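Local coordinates for protein 3-chlorocatechol 1,2-dioxygenase (Rhodococcus opacus, PDB 2BOY) that probably catalyses the iron(III)-dependent intradiol ring cleavage of catechols, 3-chlorocatechol among them, in the breakdown of aromatic compounds, at residues A19-D23 against E24-Y28; P138-P141 against D142-R146; A186-A190 against H191-I195. All coordinates share one frame; numbering follows the deposited sequence.

Contact 1 (A19-D23 against E24-Y28); sequences AVIKD and EKVSY
A Schellman motif ends helix 3-24, and its two signature bonds run from Lys25 N and Val26 N back into the last turn, with Ile21 and Val26 touching across it. The evidence begins in the backbone: Lys25 is the first residue to leave helical geometry, with a positive phi of 53°. Up to Glu24 the i-to-i-4 pattern still holds: Glu24 N donates to Val20 O at 2.8 Å. Past that point, Val26 N reaches back five residues to Ile21 O at 3.1 Å, meeting a lone pair in the carbonyl plane. The inner bond of the motif, Lys25 N to Lys22 O at 3.5 Å, is weak. Val26 packs back on the last turn, with CG2 against Ile21 CA at 3.7 Å, while Ile21 CG2 meets Val26 CB at 4.2 Å; this is the apolar pairing that usually accompanies the motif. With Ile21 CG1 at chi1 -75°, the CG2 branch is the one left to meet Val26. Val26 also touches the bound phospholipid. On another side, Glu24 lies next to Val20, CG to CG1 at 4.1 Å, pointing the same way, before its chain bends at chi2. The bend brings OE2 to 4.0 Å from Asp23 OD1 with the carboxylate planes 71° apart. Lys12 of the second subunit sits at this pair, in a salt bridge with Glu24 and a long, weak ion pair with Asp23. Next, Ser27 occupies the N-cap of helix 28-43: its side chain caps a backbone N of that helix and its own N bonds to Glu30 OE1, consistent with a capping box. Schellman closure followed directly by an N-cap is the arrangement of a tight helix-to-helix corner, here in the N-terminal helical part of the dioxygenase.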
ATOM      1  N   ALA A  19      -6.610 -13.267  -4.451  1.00 25.02           N
ATOM      2  CA  ALA A  19      -6.354 -14.684  -4.770  1.00 25.08           C
ATOM      3  C   ALA A  19      -5.304 -15.248  -3.823  1.00 24.92           C
ATOM      4  O   ALA A  19      -5.403 -16.374  -3.359  1.00 26.24           O
ATOM      5  CB  ALA A  19      -5.885 -14.835  -6.223  1.00 25.84           C
ATOM      6  N   VAL A  20      -4.288 -14.456  -3.532  1.00 24.99           N
ATOM      7  CA  VAL A  20      -3.269 -14.861  -2.579  1.00 24.42           C
ATOM      8  C   VAL A  20      -3.847 -15.013  -1.153  1.00 24.22           C
ATOM      9  O   VAL A  20      -3.499 -15.947  -0.417  1.00 24.41           O
ATOM     10  CB  VAL A  20      -2.068 -13.859  -2.556  1.00 24.03           C
ATOM     11  CG1 VAL A  20      -1.086 -14.225  -1.432  1.00 23.51           C
ATOM     12  CG2 VAL A  20      -1.352 -13.880  -3.907  1.00 26.14           C
ATOM     13  N   ILE A  21      -4.676 -14.060  -0.733  1.00 24.01           N
ATOM     14  CA  ILE A  21      -5.333 -14.188   0.569  1.00 24.18           C
ATOM     15  C   ILE A  21      -6.079 -15.529   0.676  1.00 24.73           C
ATOM     16  O   ILE A  21      -5.971 -16.224   1.674  1.00 24.78           O
ATOM     17  CB  ILE A  21      -6.319 -13.013   0.806  1.00 22.88           C
ATOM     18  CG1 ILE A  21      -5.523 -11.741   1.131  1.00 21.32           C
ATOM     19  CG2 ILE A  21      -7.352 -13.395   1.915  1.00 22.75           C
ATOM     20  CD1 ILE A  21      -6.339 -10.470   1.148  1.00 21.68           C
ATOM     21  N   LYS A  22      -6.824 -15.857  -0.360  1.00 27.34           N
ATOM     22  CA  LYS A  22      -7.607 -17.102  -0.388  1.00 30.03           C
ATOM     23  C   LYS A  22      -6.728 -18.343  -0.401  1.00 30.78           C
ATOM     24  O   LYS A  22      -6.987 -19.282   0.350  1.00 32.34           O
ATOM     25  CB  LYS A  22      -8.511 -17.128  -1.605  1.00 29.69           C
ATOM     26  CG  LYS A  22      -9.403 -18.335  -1.662  1.00 34.03           C
ATOM     27  CD  LYS A  22     -10.598 -18.088  -2.592  1.00 40.25           C
ATOM     28  CE  LYS A  22     -11.270 -19.409  -2.990  1.00 42.05           C
ATOM     29  NZ  LYS A  22     -12.577 -19.114  -3.651  1.00 44.00           N
ATOM     30  N   ASP A  23      -5.698 -18.347  -1.241  1.00 31.55           N
ATOM     31  CA  ASP A  23      -4.825 -19.515  -1.390  1.00 31.70           C
ATOM     32  C   ASP A  23      -3.976 -19.718  -0.130  1.00 31.39           C
ATOM     33  O   ASP A  23      -3.824 -20.843   0.365  1.00 31.13           O
ATOM     34  CB  ASP A  23      -3.970 -19.360  -2.643  1.00 32.75           C
ATOM     35  CG  ASP A  23      -3.214 -20.632  -3.005  1.00 38.01           C
ATOM     36  OD1 ASP A  23      -1.976 -20.644  -2.813  1.00 41.17           O
ATOM     37  OD2 ASP A  23      -3.768 -21.655  -3.490  1.00 43.09           O
ATOM     38  N   GLU A  24      -3.474 -18.630   0.441  1.00 30.10           N
ATOM     39  CA  GLU A  24      -2.667 -18.771   1.647  1.00 29.47           C
ATOM     40  C   GLU A  24      -3.426 -18.760   2.966  1.00 28.56           C
ATOM     41  O   GLU A  24      -2.806 -18.918   4.014  1.00 28.50           O
ATOM     42  CB  GLU A  24      -1.530 -17.739   1.667  1.00 29.16           C
ATOM     43  CG  GLU A  24      -0.647 -17.855   0.450  1.00 30.93           C
ATOM     44  CD  GLU A  24       0.439 -18.904   0.622  1.00 38.51           C
ATOM     45  OE1 GLU A  24       0.787 -19.275   1.786  1.00 39.99           O
ATOM     46  OE2 GLU A  24       0.962 -19.340  -0.419  1.00 39.51           O
ATOM     47  N   LYS A  25      -4.753 -18.592   2.914  1.00 28.87           N
ATOM     48  CA  LYS A  25      -5.588 -18.512   4.123  1.00 28.01           C
ATOM     49  C   LYS A  25      -5.060 -17.445   5.087  1.00 27.34           C
ATOM     50  O   LYS A  25      -4.812 -17.681   6.285  1.00 26.88           O
ATOM     51  CB  LYS A  25      -5.691 -19.883   4.817  1.00 29.64           C
ATOM     52  CG  LYS A  25      -6.055 -21.034   3.896  1.00 31.60           C
ATOM     53  CD  LYS A  25      -7.512 -21.094   3.535  1.00 37.84           C
ATOM     54  CE  LYS A  25      -7.873 -22.466   2.929  1.00 42.01           C
ATOM     55  NZ  LYS A  25      -7.300 -23.583   3.745  1.00 44.18           N
ATOM     56  N   VAL A  26      -4.863 -16.245   4.551  1.00 26.64           N
ATOM     57  CA  VAL A  26      -4.384 -15.142   5.363  1.00 25.93           C
ATOM     58  C   VAL A  26      -5.451 -14.886   6.428  1.00 24.93           C
ATOM     59  O   VAL A  26      -6.639 -14.888   6.114  1.00 24.50           O
ATOM     60  CB  VAL A  26      -4.110 -13.907   4.475  1.00 25.10           C
ATOM     61  CG1 VAL A  26      -3.783 -12.679   5.310  1.00 25.42           C
ATOM     62  CG2 VAL A  26      -2.987 -14.224   3.429  1.00 25.45           C
ATOM     63  N   SER A  27      -5.018 -14.697   7.666  1.00 25.19           N
ATOM     64  CA  SER A  27      -5.918 -14.620   8.818  1.00 25.43           C
ATOM     65  C   SER A  27      -6.308 -13.188   9.180  1.00 25.62           C
ATOM     66  O   SER A  27      -5.752 -12.230   8.625  1.00 25.08           O
ATOM     67  CB  SER A  27      -5.259 -15.283  10.017  1.00 25.58           C
ATOM     68  OG  SER A  27      -4.251 -14.442  10.593  1.00 27.48           O
ATOM     69  N   TYR A  28      -7.254 -13.031  10.119  1.00 24.67           N
ATOM     70  CA  TYR A  28      -7.664 -11.691  10.531  1.00 24.23           C
ATOM     71  C   TYR A  28      -6.510 -11.061  11.286  1.00 24.03           C
ATOM     72  O   TYR A  28      -6.298  -9.834  11.240  1.00 23.09           O
ATOM     73  CB  TYR A  28      -8.954 -11.730  11.399  1.00 24.67           C
ATOM     74  CG  TYR A  28     -10.198 -11.226  10.675  1.00 23.23           C
ATOM     75  CD1 TYR A  28     -10.335  -9.887  10.345  1.00 21.27           C
ATOM     76  CD2 TYR A  28     -11.224 -12.087  10.332  1.00 26.22           C
ATOM     77  CE1 TYR A  28     -11.470  -9.406   9.682  1.00 20.91           C
ATOM     78  CE2 TYR A  28     -12.377 -11.614   9.655  1.00 24.29           C
ATOM     79  CZ  TYR A  28     -12.486 -10.265   9.357  1.00 23.77           C
ATOM     80  OH  TYR A  28     -13.595  -9.751   8.687  1.00 24.27           O
TER

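Contact 2 (P138-P141 against D142-R146); sequences PTLP and DYLFR
Leu140 and Pro141 pack against Leu144 in a local contact around two consecutive type II beta turns, Pro141 to Leu144 and Tyr143 to Arg146, within the long connection between strands 121-125 and 146-150. Two backbone bonds support the assignment. Leu144 N closes the first turn on Pro141 O at 3.0 Å, and Arg146 N closes the second on Tyr143 O at 3.2 Å. In each turn the third residue has the positive phi of type II, Tyr143 at 67° in the first and Phe145 in the second. The donor of the first turn stands above the carbonyl plane of Pro141, 41° out of it and not on a lone pair, and Leu144 CB comes to 3.4 Å from the same Pro141 O. Phe145 is buried against strand 156-162, whereas Asp142 is exposed, at the second position of the first turn. Tyr143 points away from 138-141, meeting Phe135 edge-to-face and hydrogen-bonding Pro81 O through its hydroxyl. Arg146, the last residue of the second turn, is also the first of strand 146-150, its guanidinium bonded to Tyr78 O. The Leu140 side chain lies about 6 Å from that of the iron ligand Tyr133 but about 12 Å from the iron itself, so the contact is outside the first shell. Leu144 is buried. With its CG anti to the backbone N (chi1 -162°), both methyls touch the preceding segment: CD1 runs alongside the proline ring, 4.1 Å from Pro141 CG, and CD2 meets Leu140 CD1 at 4.0 Å, the two leucine side chains crossing at about a right angle.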
ATOM      1  N   PRO A 138      21.267  12.858   8.125  1.00 24.21           N
ATOM      2  CA  PRO A 138      21.476  14.310   8.253  1.00 24.57           C
ATOM      3  C   PRO A 138      22.737  14.676   9.050  1.00 23.76           C
ATOM      4  O   PRO A 138      23.093  15.846   9.131  1.00 23.92           O
ATOM      5  CB  PRO A 138      20.225  14.780   8.986  1.00 25.16           C
ATOM      6  CG  PRO A 138      19.895  13.650   9.856  1.00 26.91           C
ATOM      7  CD  PRO A 138      20.198  12.384   9.018  1.00 24.57           C
ATOM      8  N   THR A 139      23.411  13.700   9.639  1.00 23.95           N
ATOM      9  CA  THR A 139      24.663  14.037  10.308  1.00 22.66           C
ATOM     10  C   THR A 139      25.829  14.213   9.327  1.00 24.23           C
ATOM     11  O   THR A 139      26.879  14.708   9.722  1.00 23.95           O
ATOM     12  CB  THR A 139      25.042  12.988  11.353  1.00 22.26           C
ATOM     13  OG1 THR A 139      25.422  11.770  10.697  1.00 23.05           O
ATOM     14  CG2 THR A 139      23.849  12.596  12.213  1.00 22.65           C
ATOM     15  N   LEU A 140      25.678  13.786   8.058  1.00 22.98           N
ATOM     16  CA  LEU A 140      26.747  13.952   7.082  1.00 23.02           C
ATOM     17  C   LEU A 140      26.680  15.380   6.596  1.00 22.65           C
ATOM     18  O   LEU A 140      25.603  15.966   6.613  1.00 22.61           O
ATOM     19  CB  LEU A 140      26.593  13.001   5.862  1.00 22.68           C
ATOM     20  CG  LEU A 140      26.679  11.495   6.085  1.00 27.55           C
ATOM     21  CD1 LEU A 140      26.754  10.778   4.700  1.00 25.87           C
ATOM     22  CD2 LEU A 140      27.859  11.087   6.965  1.00 32.08           C
ATOM     23  N   PRO A 141      27.798  15.946   6.155  1.00 21.25           N
ATOM     24  CA  PRO A 141      27.781  17.274   5.535  1.00 21.96           C
ATOM     25  C   PRO A 141      26.817  17.287   4.353  1.00 22.34           C
ATOM     26  O   PRO A 141      26.800  16.296   3.593  1.00 20.58           O
ATOM     27  CB  PRO A 141      29.221  17.454   5.029  1.00 21.08           C
ATOM     28  CG  PRO A 141      30.062  16.596   5.939  1.00 21.01           C
ATOM     29  CD  PRO A 141      29.167  15.383   6.206  1.00 22.41           C
ATOM     30  N   ASP A 142      26.029  18.358   4.229  1.00 21.36           N
ATOM     31  CA  ASP A 142      25.140  18.518   3.058  1.00 22.90           C
ATOM     32  C   ASP A 142      25.918  18.394   1.759  1.00 22.17           C
ATOM     33  O   ASP A 142      26.969  19.039   1.591  1.00 22.08           O
ATOM     34  CB  ASP A 142      24.492  19.905   3.062  1.00 23.81           C
ATOM     35  CG  ASP A 142      23.461  20.085   4.188  1.00 26.42           C
ATOM     36  OD1 ASP A 142      23.030  19.103   4.839  1.00 27.82           O
ATOM     37  OD2 ASP A 142      22.987  21.215   4.417  1.00 31.79           O
ATOM     38  N   TYR A 143      25.379  17.603   0.839  1.00 20.84           N
ATOM     39  CA  TYR A 143      25.973  17.323  -0.472  1.00 18.98           C
ATOM     40  C   TYR A 143      27.276  16.522  -0.424  1.00 18.52           C
ATOM     41  O   TYR A 143      27.994  16.473  -1.420  1.00 17.22           O
ATOM     42  CB  TYR A 143      26.139  18.578  -1.348  1.00 18.84           C
ATOM     43  CG  TYR A 143      24.796  19.218  -1.754  1.00 20.06           C
ATOM     44  CD1 TYR A 143      23.885  18.534  -2.557  1.00 20.62           C
ATOM     45  CD2 TYR A 143      24.455  20.517  -1.325  1.00 20.54           C
ATOM     46  CE1 TYR A 143      22.662  19.113  -2.918  1.00 18.37           C
ATOM     47  CE2 TYR A 143      23.219  21.122  -1.705  1.00 20.35           C
ATOM     48  CZ  TYR A 143      22.338  20.402  -2.474  1.00 21.16           C
ATOM     49  OH  TYR A 143      21.138  20.982  -2.851  1.00 18.78           O
ATOM     50  N   LEU A 144      27.558  15.852   0.690  1.00 17.49           N
ATOM     51  CA  LEU A 144      28.686  14.919   0.638  1.00 17.62           C
ATOM     52  C   LEU A 144      28.344  13.931  -0.492  1.00 17.25           C
ATOM     53  O   LEU A 144      27.202  13.438  -0.530  1.00 19.72           O
ATOM     54  CB  LEU A 144      28.810  14.134   1.921  1.00 16.86           C
ATOM     55  CG  LEU A 144      30.172  13.469   2.124  1.00 18.72           C
ATOM     56  CD1 LEU A 144      31.177  14.620   2.511  1.00 20.02           C
ATOM     57  CD2 LEU A 144      30.059  12.423   3.178  1.00 18.95           C
ATOM     58  N   PHE A 145      29.308  13.626  -1.360  1.00 16.46           N
ATOM     59  CA  PHE A 145      29.145  12.589  -2.397  1.00 16.42           C
ATOM     60  C   PHE A 145      27.953  12.863  -3.321  1.00 16.23           C
ATOM     61  O   PHE A 145      27.318  11.938  -3.805  1.00 15.01           O
ATOM     62  CB  PHE A 145      29.047  11.174  -1.801  1.00 17.06           C
ATOM     63  CG  PHE A 145      30.383  10.639  -1.361  1.00 17.60           C
ATOM     64  CD1 PHE A 145      30.651  10.436   0.003  1.00 17.53           C
ATOM     65  CD2 PHE A 145      31.393  10.452  -2.292  1.00 15.16           C
ATOM     66  CE1 PHE A 145      31.921   9.989   0.398  1.00 20.83           C
ATOM     67  CE2 PHE A 145      32.662   9.986  -1.919  1.00 16.14           C
ATOM     68  CZ  PHE A 145      32.916   9.759  -0.559  1.00 15.29           C
ATOM     69  N   ARG A 146      27.743  14.145  -3.608  1.00 16.92           N
ATOM     70  CA  ARG A 146      26.767  14.595  -4.613  1.00 16.34           C
ATOM     71  C   ARG A 146      27.406  15.716  -5.413  1.00 17.64           C
ATOM     72  O   ARG A 146      27.911  16.702  -4.827  1.00 18.47           O
ATOM     73  CB  ARG A 146      25.521  15.129  -3.884  1.00 15.95           C
ATOM     74  CG  ARG A 146      24.780  14.079  -3.051  1.00 16.57           C
ATOM     75  CD  ARG A 146      23.550  14.599  -2.276  1.00 14.06           C
ATOM     76  NE  ARG A 146      22.903  13.560  -1.477  1.00 15.00           N
ATOM     77  CZ  ARG A 146      21.979  12.695  -1.916  1.00 16.23           C
ATOM     78  NH1 ARG A 146      21.569  12.692  -3.212  1.00 16.63           N
ATOM     79  NH2 ARG A 146      21.453  11.824  -1.056  1.00 14.84           N
TER

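Contact 3 (A186-A190 against H191-I195); sequences AWRPA and HLHWI. With FE (Fe (III) ion), chain I; BHO (benzhydroxamic acid), chain J.
Arg188 lies over the His191 ring in the tightly packed half of this buried contact, beside the ferric iron. Its NH1 stands 3.2 Å above one ring face, shifted toward the rim, and is 3.3 Å from His191 CE1; guanidinium and ring planes are turned 35° apart. The same ring is fixed along its edge. His191 ND1 donates to Pro189 O at 2.8 Å, nearly straight at 172°, with the acceptor in the ring plane, and this leaves NE2 directed at the iron at 2.0 Å. A chi1 of 56°, which puts CG between the backbone N and the carbonyl carbon, folds the imidazole back over the preceding residues and makes that bond possible. Pro189 O is thus a second-shell atom setting the rotation of a first-shell ligand. His193 NE2 adds a metal bond of 2.2 Å, and Tyr133 supplies another. Both histidines belong to strand 187-197, two residues apart, so one strand of the beta barrel presents both to the metal; it pairs antiparallel with strands 121-125 and 204-210, and Trp125 stacks on the His193 ring. Benzhydroxamic acid also coordinates the iron, through its N. Arg188 CD packs on its ring carbon C1 at 3.6 Å, while the hydrogen bond from Arg188 NH1 to its O1, 2.4 Å, is so short that its exact length is doubtful. Asp219 forms a salt bridge with Arg188 NH2, Gln207 OE1 accepts from NH1, and the Tyr209 hydroxyl hydrogen-bonds NH2, so several partners hold the guanidinium. The looser part lies at Ala190, which is partly exposed: its CB points away from the following segment and makes no contact with it beyond that to the adjoining backbone.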
ATOM      1  N   ALA A 186      18.291  -7.300   2.842  1.00 18.22           N
ATOM      2  CA  ALA A 186      17.923  -5.914   2.618  1.00 18.39           C
ATOM      3  C   ALA A 186      18.995  -5.122   1.870  1.00 17.97           C
ATOM      4  O   ALA A 186      19.024  -3.902   1.973  1.00 18.90           O
ATOM      5  CB  ALA A 186      17.633  -5.264   3.971  1.00 18.71           C
ATOM      6  N   TRP A 187      19.879  -5.795   1.127  1.00 17.10           N
ATOM      7  CA  TRP A 187      21.079  -5.130   0.583  1.00 18.26           C
ATOM      8  C   TRP A 187      20.938  -4.728  -0.881  1.00 17.11           C
ATOM      9  O   TRP A 187      20.450  -5.511  -1.681  1.00 17.59           O
ATOM     10  CB  TRP A 187      22.262  -6.080   0.617  1.00 19.58           C
ATOM     11  CG  TRP A 187      22.751  -6.334   2.004  1.00 22.47           C
ATOM     12  CD1 TRP A 187      22.363  -7.362   2.863  1.00 27.09           C
ATOM     13  CD2 TRP A 187      23.705  -5.552   2.718  1.00 27.29           C
ATOM     14  NE1 TRP A 187      23.053  -7.262   4.052  1.00 25.48           N
ATOM     15  CE2 TRP A 187      23.887  -6.167   3.995  1.00 29.52           C
ATOM     16  CE3 TRP A 187      24.447  -4.389   2.413  1.00 25.76           C
ATOM     17  CZ2 TRP A 187      24.759  -5.643   4.954  1.00 31.07           C
ATOM     18  CZ3 TRP A 187      25.325  -3.886   3.364  1.00 31.48           C
ATOM     19  CH2 TRP A 187      25.463  -4.505   4.626  1.00 32.31           C
ATOM     20  N   ARG A 188      21.456  -3.547  -1.200  1.00 17.63           N
ATOM     21  CA  ARG A 188      21.804  -3.173  -2.579  1.00 17.81           C
ATOM     22  C   ARG A 188      23.341  -3.314  -2.741  1.00 17.25           C
ATOM     23  O   ARG A 188      24.090  -2.902  -1.844  1.00 16.38           O
ATOM     24  CB  ARG A 188      21.440  -1.696  -2.818  1.00 16.05           C
ATOM     25  CG  ARG A 188      19.959  -1.379  -2.611  1.00 17.97           C
ATOM     26  CD  ARG A 188      19.421  -0.389  -3.678  1.00 18.16           C
ATOM     27  NE  ARG A 188      19.644  -0.991  -4.992  1.00 20.50           N
ATOM     28  CZ  ARG A 188      20.080  -0.358  -6.069  1.00 19.16           C
ATOM     29  NH1 ARG A 188      20.353   0.951  -6.031  1.00 18.24           N
ATOM     30  NH2 ARG A 188      20.296  -1.072  -7.168  1.00 16.23           N
ATOM     31  N   PRO A 189      23.805  -3.800  -3.895  1.00 16.69           N
ATOM     32  CA  PRO A 189      25.248  -3.827  -4.182  1.00 16.54           C
ATOM     33  C   PRO A 189      25.700  -2.369  -4.321  1.00 17.75           C
ATOM     34  O   PRO A 189      24.829  -1.481  -4.506  1.00 18.10           O
ATOM     35  CB  PRO A 189      25.335  -4.541  -5.530  1.00 17.04           C
ATOM     36  CG  PRO A 189      24.039  -4.181  -6.209  1.00 16.54           C
ATOM     37  CD  PRO A 189      22.997  -4.260  -5.057  1.00 16.88           C
ATOM     38  N   ALA A 190      27.003  -2.113  -4.226  1.00 17.79           N
ATOM     39  CA  ALA A 190      27.551  -0.731  -4.308  1.00 16.65           C
ATOM     40  C   ALA A 190      27.279  -0.143  -5.664  1.00 17.75           C
ATOM     41  O   ALA A 190      27.371  -0.868  -6.632  1.00 18.13           O
ATOM     42  CB  ALA A 190      29.056  -0.775  -4.075  1.00 17.82           C
ATOM     43  N   HIS A 191      26.975   1.157  -5.742  1.00 17.95           N
ATOM     44  CA  HIS A 191      26.605   1.772  -7.036  1.00 17.76           C
ATOM     45  C   HIS A 191      26.802   3.299  -7.051  1.00 16.92           C
ATOM     46  O   HIS A 191      26.787   3.956  -6.001  1.00 16.88           O
ATOM     47  CB  HIS A 191      25.125   1.444  -7.370  1.00 18.44           C
ATOM     48  CG  HIS A 191      24.180   1.868  -6.295  1.00 16.85           C
ATOM     49  ND1 HIS A 191      23.885   1.085  -5.205  1.00 17.57           N
ATOM     50  CD2 HIS A 191      23.538   3.043  -6.104  1.00 15.35           C
ATOM     51  CE1 HIS A 191      23.080   1.755  -4.392  1.00 15.71           C
ATOM     52  NE2 HIS A 191      22.837   2.945  -4.930  1.00 14.14           N
ATOM     53  N   LEU A 192      26.950   3.846  -8.262  1.00 16.56           N
ATOM     54  CA  LEU A 192      26.992   5.263  -8.514  1.00 16.35           C
ATOM     55  C   LEU A 192      25.709   5.560  -9.276  1.00 17.09           C
ATOM     56  O   LEU A 192      25.420   4.835 -10.246  1.00 16.34           O
ATOM     57  CB  LEU A 192      28.180   5.608  -9.410  1.00 16.16           C
ATOM     58  CG  LEU A 192      29.539   5.108  -8.898  1.00 16.78           C
ATOM     59  CD1 LEU A 192      30.617   5.562  -9.878  1.00 16.26           C
ATOM     60  CD2 LEU A 192      29.745   5.771  -7.505  1.00 14.81           C
ATOM     61  N   HIS A 193      24.972   6.589  -8.832  1.00 15.92           N
ATOM     62  CA  HIS A 193      23.691   7.047  -9.488  1.00 15.90           C
ATOM     63  C   HIS A 193      24.007   8.172 -10.466  1.00 15.90           C
ATOM     64  O   HIS A 193      24.819   9.028 -10.140  1.00 16.43           O
ATOM     65  CB  HIS A 193      22.769   7.675  -8.456  1.00 15.51           C
ATOM     66  CG  HIS A 193      22.078   6.691  -7.549  1.00 16.46           C
ATOM     67  ND1 HIS A 193      20.919   6.053  -7.924  1.00 16.68           N
ATOM     68  CD2 HIS A 193      22.344   6.281  -6.277  1.00 12.80           C
ATOM     69  CE1 HIS A 193      20.519   5.258  -6.943  1.00 17.74           C
ATOM     70  NE2 HIS A 193      21.377   5.369  -5.938  1.00 15.31           N
ATOM     71  N   TRP A 194      23.297   8.272 -11.610  1.00 15.93           N
ATOM     72  CA  TRP A 194      23.577   9.332 -12.567  1.00 15.80           C
ATOM     73  C   TRP A 194      22.263   9.797 -13.191  1.00 16.30           C
ATOM     74  O   TRP A 194      21.411   8.966 -13.502  1.00 15.80           O
ATOM     75  CB  TRP A 194      24.422   8.808 -13.724  1.00 17.04           C
ATOM     76  CG  TRP A 194      25.727   8.194 -13.324  1.00 15.69           C
ATOM     77  CD1 TRP A 194      25.934   6.912 -12.899  1.00 18.65           C
ATOM     78  CD2 TRP A 194      27.008   8.832 -13.326  1.00 17.84           C
ATOM     79  NE1 TRP A 194      27.268   6.734 -12.609  1.00 17.91           N
ATOM     80  CE2 TRP A 194      27.948   7.887 -12.881  1.00 16.78           C
ATOM     81  CE3 TRP A 194      27.460  10.128 -13.648  1.00 19.33           C
ATOM     82  CZ2 TRP A 194      29.305   8.177 -12.775  1.00 16.37           C
ATOM     83  CZ3 TRP A 194      28.823  10.417 -13.530  1.00 20.75           C
ATOM     84  CH2 TRP A 194      29.717   9.449 -13.099  1.00 16.58           C
ATOM     85  N   ILE A 195      22.107  11.110 -13.298  1.00 15.67           N
ATOM     86  CA  ILE A 195      21.075  11.705 -14.184  1.00 17.58           C
ATOM     87  C   ILE A 195      21.851  12.546 -15.167  1.00 17.88           C
ATOM     88  O   ILE A 195      22.628  13.421 -14.762  1.00 19.28           O
ATOM     89  CB  ILE A 195      20.033  12.522 -13.392  1.00 17.36           C
ATOM     90  CG1 ILE A 195      19.139  11.572 -12.566  1.00 16.79           C
ATOM     91  CG2 ILE A 195      19.118  13.384 -14.368  1.00 16.90           C
ATOM     92  CD1 ILE A 195      18.282  12.297 -11.499  1.00 21.21           C
TER
HETATM   93 FE    FE I1255      21.506   4.238  -4.079  1.00 19.79          FE
HETATM   94  C1  BHO J1256      17.891   2.895  -3.616  1.00 27.06           C
HETATM   95  C2  BHO J1256      16.898   2.243  -4.493  1.00 23.55           C
HETATM   96  C3  BHO J1256      15.757   1.685  -3.912  1.00 24.45           C
HETATM   97  C4  BHO J1256      15.601   1.740  -2.518  1.00 23.54           C
HETATM   98  C5  BHO J1256      16.546   2.347  -1.708  1.00 27.64           C
HETATM   99  C6  BHO J1256      17.701   2.917  -2.244  1.00 29.03           C
HETATM  100  C   BHO J1256      19.110   3.495  -4.244  1.00 29.90           C
HETATM  101  O1  BHO J1256      19.477   3.012  -5.265  1.00 37.08           O
HETATM  102  N   BHO J1256      19.843   4.471  -3.748  1.00 32.14           N
HETATM  103  O2  BHO J1256      19.387   5.539  -3.307  1.00 37.54           O

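How the contacts relate
From the N terminus the three contacts follow in series; none nests within or crosses another. Contact 1 closes the corner between helices 3-24 and 28-43, far out in the helical part, its centre about 35 Å from that of contact 3 and about 44 Å from that of contact 2. Contact 2 closes turns in the connection leading into strand 146-150, and contact 3 spans the break within strand 187-197. Both lie in the dioxygenase domain that carries the iron, centres about 17 Å apart and nearest atoms about 7 Å, without touching. Strand 121-125 relates them: it pairs antiparallel with both 146-150 and 187-197.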